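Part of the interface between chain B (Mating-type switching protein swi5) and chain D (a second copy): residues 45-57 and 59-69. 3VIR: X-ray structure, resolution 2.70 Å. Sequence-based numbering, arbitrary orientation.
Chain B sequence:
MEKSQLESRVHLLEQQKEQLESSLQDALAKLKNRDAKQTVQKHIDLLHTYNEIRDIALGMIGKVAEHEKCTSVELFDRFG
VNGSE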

ATOM      1  N   ASP B  45      10.421 -10.105  -4.659  1.00 60.03           N
ATOM      2  CA  ASP B  45       9.195  -9.394  -4.313  1.00 61.65           C
ATOM      3  C   ASP B  45       9.326  -7.902  -4.566  1.00 62.75           C
ATOM      4  O   ASP B  45       8.360  -7.223  -4.961  1.00 67.24           O
ATOM      5  CB  ASP B  45       8.847  -9.617  -2.837  1.00 63.95           C
ATOM      6  CG  ASP B  45       8.205 -10.980  -2.582  1.00 65.73           C
ATOM      7  OD1 ASP B  45       8.141 -11.381  -1.391  1.00 64.16           O
ATOM      8  OD2 ASP B  45       7.745 -11.622  -3.568  1.00 66.54           O
ATOM      9  N   LEU B  46      10.516  -7.381  -4.335  1.00 59.11           N
ATOM     10  CA  LEU B  46      10.744  -5.983  -4.566  1.00 58.51           C
ATOM     11  C   LEU B  46      10.867  -5.723  -6.081  1.00 59.64           C
ATOM     12  O   LEU B  46      10.578  -4.614  -6.591  1.00 60.46           O
ATOM     13  CB  LEU B  46      11.991  -5.574  -3.812  1.00 58.06           C
ATOM     14  CG  LEU B  46      12.367  -4.111  -3.904  1.00 60.32           C
ATOM     15  CD1 LEU B  46      11.209  -3.197  -3.674  1.00 63.09           C
ATOM     16  CD2 LEU B  46      13.466  -3.831  -2.930  1.00 62.79           C
ATOM     17  N   LEU B  47      11.293  -6.740  -6.814  1.00 58.26           N
ATOM     18  CA  LEU B  47      11.355  -6.605  -8.274  1.00 60.36           C
ATOM     19  C   LEU B  47       9.940  -6.508  -8.787  1.00 59.39           C
ATOM     20  O   LEU B  47       9.619  -5.572  -9.503  1.00 63.68           O
ATOM     21  CB  LEU B  47      12.051  -7.798  -8.894  1.00 62.81           C
ATOM     22  CG  LEU B  47      12.285  -7.910 -10.387  1.00 67.33           C
ATOM     23  CD1 LEU B  47      13.228  -6.830 -10.868  1.00 67.84           C
ATOM     24  CD2 LEU B  47      12.816  -9.348 -10.675  1.00 66.95           C
ATOM     25  N   HIS B  48       9.083  -7.452  -8.394  1.00 57.33           N
ATOM     26  CA  HIS B  48       7.677  -7.410  -8.792  1.00 55.44           C
ATOM     27  C   HIS B  48       7.052  -6.039  -8.444  1.00 56.29           C
ATOM     28  O   HIS B  48       6.341  -5.436  -9.280  1.00 58.17           O
ATOM     29  CB  HIS B  48       6.892  -8.540  -8.168  1.00 54.93           C
ATOM     30  CG  HIS B  48       7.222  -9.888  -8.719  1.00 57.97           C
ATOM     31  ND1 HIS B  48       6.962 -10.244 -10.018  1.00 62.93           N
ATOM     32  CD2 HIS B  48       7.758 -10.988  -8.134  1.00 60.37           C
ATOM     33  CE1 HIS B  48       7.325 -11.504 -10.216  1.00 66.34           C
ATOM     34  NE2 HIS B  48       7.811 -11.980  -9.087  1.00 63.13           N
ATOM     35  N   THR B  49       7.354  -5.504  -7.267  1.00 53.86           N
ATOM     36  CA  THR B  49       6.779  -4.221  -6.881  1.00 55.70           C
ATOM     37  C   THR B  49       7.272  -3.075  -7.725  1.00 57.33           C
ATOM     38  O   THR B  49       6.488  -2.185  -8.061  1.00 57.91           O
ATOM     39  CB  THR B  49       7.141  -3.867  -5.460  1.00 59.34           C
ATOM     40  OG1 THR B  49       6.490  -4.793  -4.573  1.00 62.73           O
ATOM     41  CG2 THR B  49       6.803  -2.367  -5.139  1.00 58.69           C
ATOM     42  N   TYR B  50       8.571  -3.084  -8.042  1.00 58.57           N
ATOM     43  CA  TYR B  50       9.182  -1.992  -8.804  1.00 60.47           C
ATOM     44  C   TYR B  50       8.604  -1.984 -10.210  1.00 60.50           C
ATOM     45  O   TYR B  50       8.305  -0.925 -10.740  1.00 59.73           O
ATOM     46  CB  TYR B  50      10.723  -2.111  -8.822  1.00 65.43           C
ATOM     47  CG  TYR B  50      11.393  -1.454 -10.026  1.00 69.84           C
ATOM     48  CD1 TYR B  50      11.889  -0.152  -9.958  1.00 73.83           C
ATOM     49  CD2 TYR B  50      11.503  -2.133 -11.245  1.00 71.30           C
ATOM     50  CE1 TYR B  50      12.477   0.466 -11.082  1.00 78.76           C
ATOM     51  CE2 TYR B  50      12.074  -1.524 -12.367  1.00 76.47           C
ATOM     52  CZ  TYR B  50      12.578  -0.229 -12.284  1.00 80.08           C
ATOM     53  OH  TYR B  50      13.182   0.362 -13.395  1.00 85.91           O
ATOM     54  N   ASN B  51       8.447  -3.151 -10.825  1.00 62.20           N
ATOM     55  CA  ASN B  51       7.763  -3.210 -12.126  1.00 69.89           C
ATOM     56  C   ASN B  51       6.271  -2.699 -12.077  1.00 73.22           C
ATOM     57  O   ASN B  51       5.846  -1.839 -12.853  1.00 72.03           O
ATOM     58  CB  ASN B  51       7.873  -4.621 -12.699  1.00 71.17           C
ATOM     59  CG  ASN B  51       9.285  -4.937 -13.174  1.00 78.59           C
ATOM     60  OD1 ASN B  51       9.894  -4.161 -13.919  1.00 83.65           O
ATOM     61  ND2 ASN B  51       9.814  -6.074 -12.744  1.00 84.06           N
ATOM     62  N   GLU B  52       5.487  -3.196 -11.134  1.00 73.72           N
ATOM     63  CA  GLU B  52       4.132  -2.729 -11.012  1.00 72.99           C
ATOM     64  C   GLU B  52       4.111  -1.200 -10.932  1.00 71.63           C
ATOM     65  O   GLU B  52       3.385  -0.541 -11.684  1.00 74.75           O
ATOM     66  CB  GLU B  52       3.457  -3.395  -9.809  1.00 77.69           C
ATOM     67  CG  GLU B  52       3.147  -4.908 -10.070  1.00 80.86           C
ATOM     68  CD  GLU B  52       2.875  -5.754  -8.811  1.00 84.50           C
ATOM     69  OE1 GLU B  52       2.810  -5.215  -7.655  1.00 84.06           O
ATOM     70  OE2 GLU B  52       2.742  -6.991  -9.001  1.00 85.93           O
ATOM     71  N   ILE B  53       4.934  -0.612 -10.080  1.00 66.38           N
ATOM     72  CA  ILE B  53       4.881   0.830  -9.959  1.00 66.17           C
ATOM     73  C   ILE B  53       5.488   1.490 -11.168  1.00 70.46           C
ATOM     74  O   ILE B  53       5.112   2.599 -11.512  1.00 77.34           O
ATOM     75  CB  ILE B  53       5.558   1.336  -8.726  1.00 65.86           C
ATOM     76  CG1 ILE B  53       4.899   0.714  -7.486  1.00 67.60           C
ATOM     77  CG2 ILE B  53       5.454   2.850  -8.663  1.00 67.64           C
ATOM     78  CD1 ILE B  53       5.782   0.710  -6.270  1.00 70.30           C
ATOM     79  N   ARG B  54       6.412   0.823 -11.848  1.00 74.60           N
ATOM     80  CA  ARG B  54       6.982   1.400 -13.080  1.00 76.70           C
ATOM     81  C   ARG B  54       5.925   1.409 -14.173  1.00 76.51           C
ATOM     82  O   ARG B  54       5.711   2.434 -14.830  1.00 81.73           O
ATOM     83  CB  ARG B  54       8.236   0.639 -13.564  1.00 79.84           C
ATOM     84  CG  ARG B  54       9.102   1.392 -14.618  1.00 81.58           C
ATOM     85  CD  ARG B  54      10.123   0.487 -15.268  1.00 82.76           C
ATOM     86  NE  ARG B  54      10.465   0.934 -16.616  1.00 88.64           N
ATOM     87  CZ  ARG B  54      11.535   1.666 -16.953  1.00 92.84           C
ATOM     88  NH1 ARG B  54      12.428   2.069 -16.041  1.00 92.97           N
ATOM     89  NH2 ARG B  54      11.714   2.000 -18.229  1.00 93.92           N
ATOM     90  N   ASP B  55       5.256   0.280 -14.362  1.00 72.95           N
ATOM     91  CA  ASP B  55       4.243   0.187 -15.403  1.00 77.51           C
ATOM     92  C   ASP B  55       3.094   1.226 -15.247  1.00 77.63           C
ATOM     93  O   ASP B  55       2.690   1.853 -16.239  1.00 74.25           O
ATOM     94  CB  ASP B  55       3.703  -1.240 -15.472  1.00 80.30           C
ATOM     95  CG  ASP B  55       4.747  -2.232 -15.954  1.00 85.45           C
ATOM     96  OD1 ASP B  55       5.329  -1.982 -17.035  1.00 91.64           O
ATOM     97  OD2 ASP B  55       4.982  -3.265 -15.269  1.00 90.88           O
ATOM     98  N   ILE B  56       2.595   1.424 -14.019  1.00 73.97           N
ATOM     99  CA  ILE B  56       1.562   2.438 -13.783  1.00 74.39           C
ATOM    100  C   ILE B  56       2.103   3.852 -14.028  1.00 77.12           C
ATOM    101  O   ILE B  56       1.372   4.723 -14.462  1.00 79.05           O
ATOM    102  CB  ILE B  56       0.998   2.393 -12.348  1.00 74.48           C
ATOM    103  CG1 ILE B  56       0.366   1.040 -12.043  1.00 73.30           C
ATOM    104  CG2 ILE B  56      -0.043   3.490 -12.143  1.00 77.05           C
ATOM    105  CD1 ILE B  56       0.157   0.815 -10.581  1.00 71.44           C
ATOM    106  N   ALA B  57       3.376   4.081 -13.724  1.00 80.78           N
ATOM    107  CA  ALA B  57       4.010   5.370 -14.001  1.00 86.53           C
ATOM    108  C   ALA B  57       4.050   5.655 -15.508  1.00 88.67           C
ATOM    109  O   ALA B  57       3.657   6.731 -15.953  1.00 90.93           O
ATOM    110  CB  ALA B  57       5.428   5.410 -13.413  1.00 88.79           C
TER
ATOM    111  N   GLY D  59       6.194  12.205  -9.970  1.00 78.19           N
ATOM    112  CA  GLY D  59       6.579  11.733  -8.650  1.00 80.34           C
ATOM    113  C   GLY D  59       6.993  10.279  -8.710  1.00 84.93           C
ATOM    114  O   GLY D  59       8.099   9.905  -8.262  1.00 83.21           O
ATOM    115  N   MET D  60       6.123   9.463  -9.305  1.00 81.96           N
ATOM    116  CA  MET D  60       6.337   8.030  -9.330  1.00 81.72           C
ATOM    117  C   MET D  60       7.502   7.640 -10.231  1.00 82.26           C
ATOM    118  O   MET D  60       8.290   6.761  -9.870  1.00 83.91           O
ATOM    119  CB  MET D  60       5.058   7.283  -9.696  1.00 84.70           C
ATOM    120  CG  MET D  60       4.165   7.044  -8.465  1.00 89.72           C
ATOM    121  SD  MET D  60       2.560   6.266  -8.789  1.00 96.45           S
ATOM    122  CE  MET D  60       2.906   5.321 -10.290  1.00 94.68           C
ATOM    123  N   ILE D  61       7.643   8.302 -11.373  1.00 79.81           N
ATOM    124  CA  ILE D  61       8.756   8.012 -12.278  1.00 79.06           C
ATOM    125  C   ILE D  61      10.087   8.483 -11.670  1.00 79.89           C
ATOM    126  O   ILE D  61      11.122   7.852 -11.866  1.00 78.15           O
ATOM    127  CB  ILE D  61       8.535   8.616 -13.693  1.00 81.74           C
ATOM    128  CG1 ILE D  61       9.159   7.715 -14.770  1.00 86.27           C
ATOM    129  CG2 ILE D  61       9.067  10.031 -13.782  1.00 79.12           C
ATOM    130  CD1 ILE D  61       8.284   6.549 -15.185  1.00 87.57           C
ATOM    131  N   GLY D  62      10.056   9.566 -10.901  1.00 79.55           N
ATOM    132  CA  GLY D  62      11.248  10.020 -10.188  1.00 78.37           C
ATOM    133  C   GLY D  62      11.758   8.971  -9.225  1.00 77.43           C
ATOM    134  O   GLY D  62      12.932   8.611  -9.265  1.00 79.47           O
ATOM    135  N   LYS D  63      10.866   8.471  -8.373  1.00 77.85           N
ATOM    136  CA  LYS D  63      11.222   7.436  -7.395  1.00 80.71           C
ATOM    137  C   LYS D  63      11.650   6.118  -8.057  1.00 81.40           C
ATOM    138  O   LYS D  63      12.475   5.393  -7.500  1.00 82.43           O
ATOM    139  CB  LYS D  63      10.069   7.173  -6.409  1.00 83.28           C
ATOM    140  CG  LYS D  63       9.731   8.344  -5.448  1.00 88.71           C
ATOM    141  CD  LYS D  63      10.973   8.908  -4.742  1.00 93.14           C
ATOM    142  CE  LYS D  63      10.638   9.718  -3.487  1.00 94.45           C
ATOM    143  NZ  LYS D  63      11.891   9.951  -2.676  1.00 96.43           N
ATOM    144  N   VAL D  64      11.088   5.809  -9.227  1.00 79.34           N
ATOM    145  CA  VAL D  64      11.533   4.665 -10.017  1.00 81.41           C
ATOM    146  C   VAL D  64      12.936   4.895 -10.590  1.00 83.59           C
ATOM    147  O   VAL D  64      13.734   3.974 -10.657  1.00 84.27           O
ATOM    148  CB  VAL D  64      10.571   4.341 -11.195  1.00 84.13           C
ATOM    149  CG1 VAL D  64      11.223   3.368 -12.190  1.00 89.40           C
ATOM    150  CG2 VAL D  64       9.281   3.744 -10.690  1.00 86.65           C
ATOM    151  N   ALA D  65      13.230   6.112 -11.023  1.00 84.11           N
ATOM    152  CA  ALA D  65      14.542   6.405 -11.555  1.00 86.91           C
ATOM    153  C   ALA D  65      15.586   6.367 -10.431  1.00 93.45           C
ATOM    154  O   ALA D  65      16.692   5.835 -10.638  1.00 98.17           O
ATOM    155  CB  ALA D  65      14.559   7.748 -12.283  1.00 87.30           C
ATOM    156  N   GLU D  66      15.265   6.886  -9.245  1.00 93.65           N
ATOM    157  CA  GLU D  66      16.252   6.820  -8.148  1.00 97.91           C
ATOM    158  C   GLU D  66      16.381   5.406  -7.551  1.00 92.69           C
ATOM    159  O   GLU D  66      17.405   5.081  -6.972  1.00 96.60           O
ATOM    160  CB  GLU D  66      16.047   7.918  -7.078  1.00105.97           C
ATOM    161  CG  GLU D  66      14.725   7.893  -6.294  1.00115.57           C
ATOM    162  CD  GLU D  66      14.790   7.114  -4.969  1.00121.18           C
ATOM    163  OE1 GLU D  66      15.903   6.949  -4.413  1.00119.44           O
ATOM    164  OE2 GLU D  66      13.712   6.677  -4.484  1.00121.35           O
ATOM    165  N   HIS D  67      15.370   4.555  -7.725  1.00 91.88           N
ATOM    166  CA  HIS D  67      15.505   3.134  -7.366  1.00 87.88           C
ATOM    167  C   HIS D  67      16.427   2.475  -8.380  1.00 87.72           C
ATOM    168  O   HIS D  67      17.325   1.751  -7.991  1.00 85.97           O
ATOM    169  CB  HIS D  67      14.141   2.427  -7.341  1.00 87.18           C
ATOM    170  CG  HIS D  67      14.181   1.020  -6.815  1.00 92.68           C
ATOM    171  ND1 HIS D  67      13.987  -0.085  -7.620  1.00 95.56           N
ATOM    172  CD2 HIS D  67      14.373   0.539  -5.563  1.00 96.40           C
ATOM    173  CE1 HIS D  67      14.081  -1.186  -6.893  1.00 93.74           C
ATOM    174  NE2 HIS D  67      14.311  -0.835  -5.641  1.00 94.65           N
ATOM    175  N   GLU D  68      16.207   2.755  -9.675  1.00 87.87           N
ATOM    176  CA  GLU D  68      16.952   2.131 -10.797  1.00 86.04           C
ATOM    177  C   GLU D  68      18.456   2.409 -10.739  1.00 88.89           C
ATOM    178  O   GLU D  68      19.272   1.502 -10.930  1.00 85.23           O
ATOM    179  CB  GLU D  68      16.389   2.592 -12.145  1.00 79.42           C
ATOM    180  N   LYS D  69      18.808   3.669 -10.478  1.00 95.01           N
ATOM    181  CA  LYS D  69      20.203   4.082 -10.334  1.00 98.49           C
ATOM    182  C   LYS D  69      20.686   3.828  -8.900  1.00101.53           C
ATOM    183  O   LYS D  69      21.010   4.755  -8.172  1.00109.69           O
ATOM    184  CB  LYS D  69      20.372   5.559 -10.718  1.00 95.62           C
TER

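Two helices pack here with their N-to-C directions 139° apart, roughly but not strictly antiparallel, and with a closest axial approach of 9.1 Å. Consequently, ascending chain D means descending chain B, as the nearest CA pairs confirm: Ile D61 CA lies 5.7 Å from Ala B57 CA, and Val D64 CA lies 6.4 Å from Arg B54 CA. No hydrogen bond crosses between the modelled atoms, so the 518 Å² buried, both sides summed, reflects mainly van der Waals packing.

Gly D59 makes no contact, and the chain D surface begins with Met D60. Its CA-to-CB bond points toward chain B; chi1 of -85° (m) and chi2 of 176° (t) carry the unbranched chain out, and chi3 of 27°, between wells, sets the terminal methyl against three residues. Met D60 CE is 3.9 Å from Ile B53 CG2, 3.9 Å from Ile B56 CG2 and 4.0 Å from Ala B57 CB. Met D60 CE also lies 3.7 Å from Ile B53 O, so the methyl rests against backbone as well as side chains. Ile D61 starts sideways, but its end comes nearer, placing Ile D61 CD1 3.5 Å from Ala B57 CB. The small alanine side chain accompanies the shorter of the two CA separations.

Gly D62 and Lys D63 contribute no contact. One helical turn after Met D60, Val D64 again points toward chain B and has 82 Å² covered, the largest area of any residue here. Its branches diverge: Val D64 CG1 approaches Tyr B50 CE1 at 3.3 Å and Arg B54 CG at 3.8 Å, whereas Val D64 CG2 lies 4.4 Å from Ile B53 CG2. Arg B54 thus offers aliphatic carbon to the valine, while Arg B54 NH1 donates a hydrogen bond to Tyr B50 OH (3.2 Å, 141° at the hydrogen) within chain B.

Ala D65 points away. The CA-to-CB bond of His D67 points toward chain B, and chi1 of -173° (t) places the imidazole beside the Tyr B50 ring. The ring centroids are 5.2 Å apart and the planes meet at 32°, an oblique arrangement; His D67 ND1 comes within 3.1 Å of Tyr B50 CD1. These residues have 66 and 77 Å² covered, respectively; the long, flat tyrosine reaches Val D64, His D67 and Glu D68 from one position. Leu B46 CD2 sits at the imidazole edge, 4.1 Å from His D67 NE2. Glu D68 CB, its last modelled atom, lies 4.1 Å from Tyr B50 OH. Lys D69 leaves helical phi/psi (-84°/61°) and makes no contact.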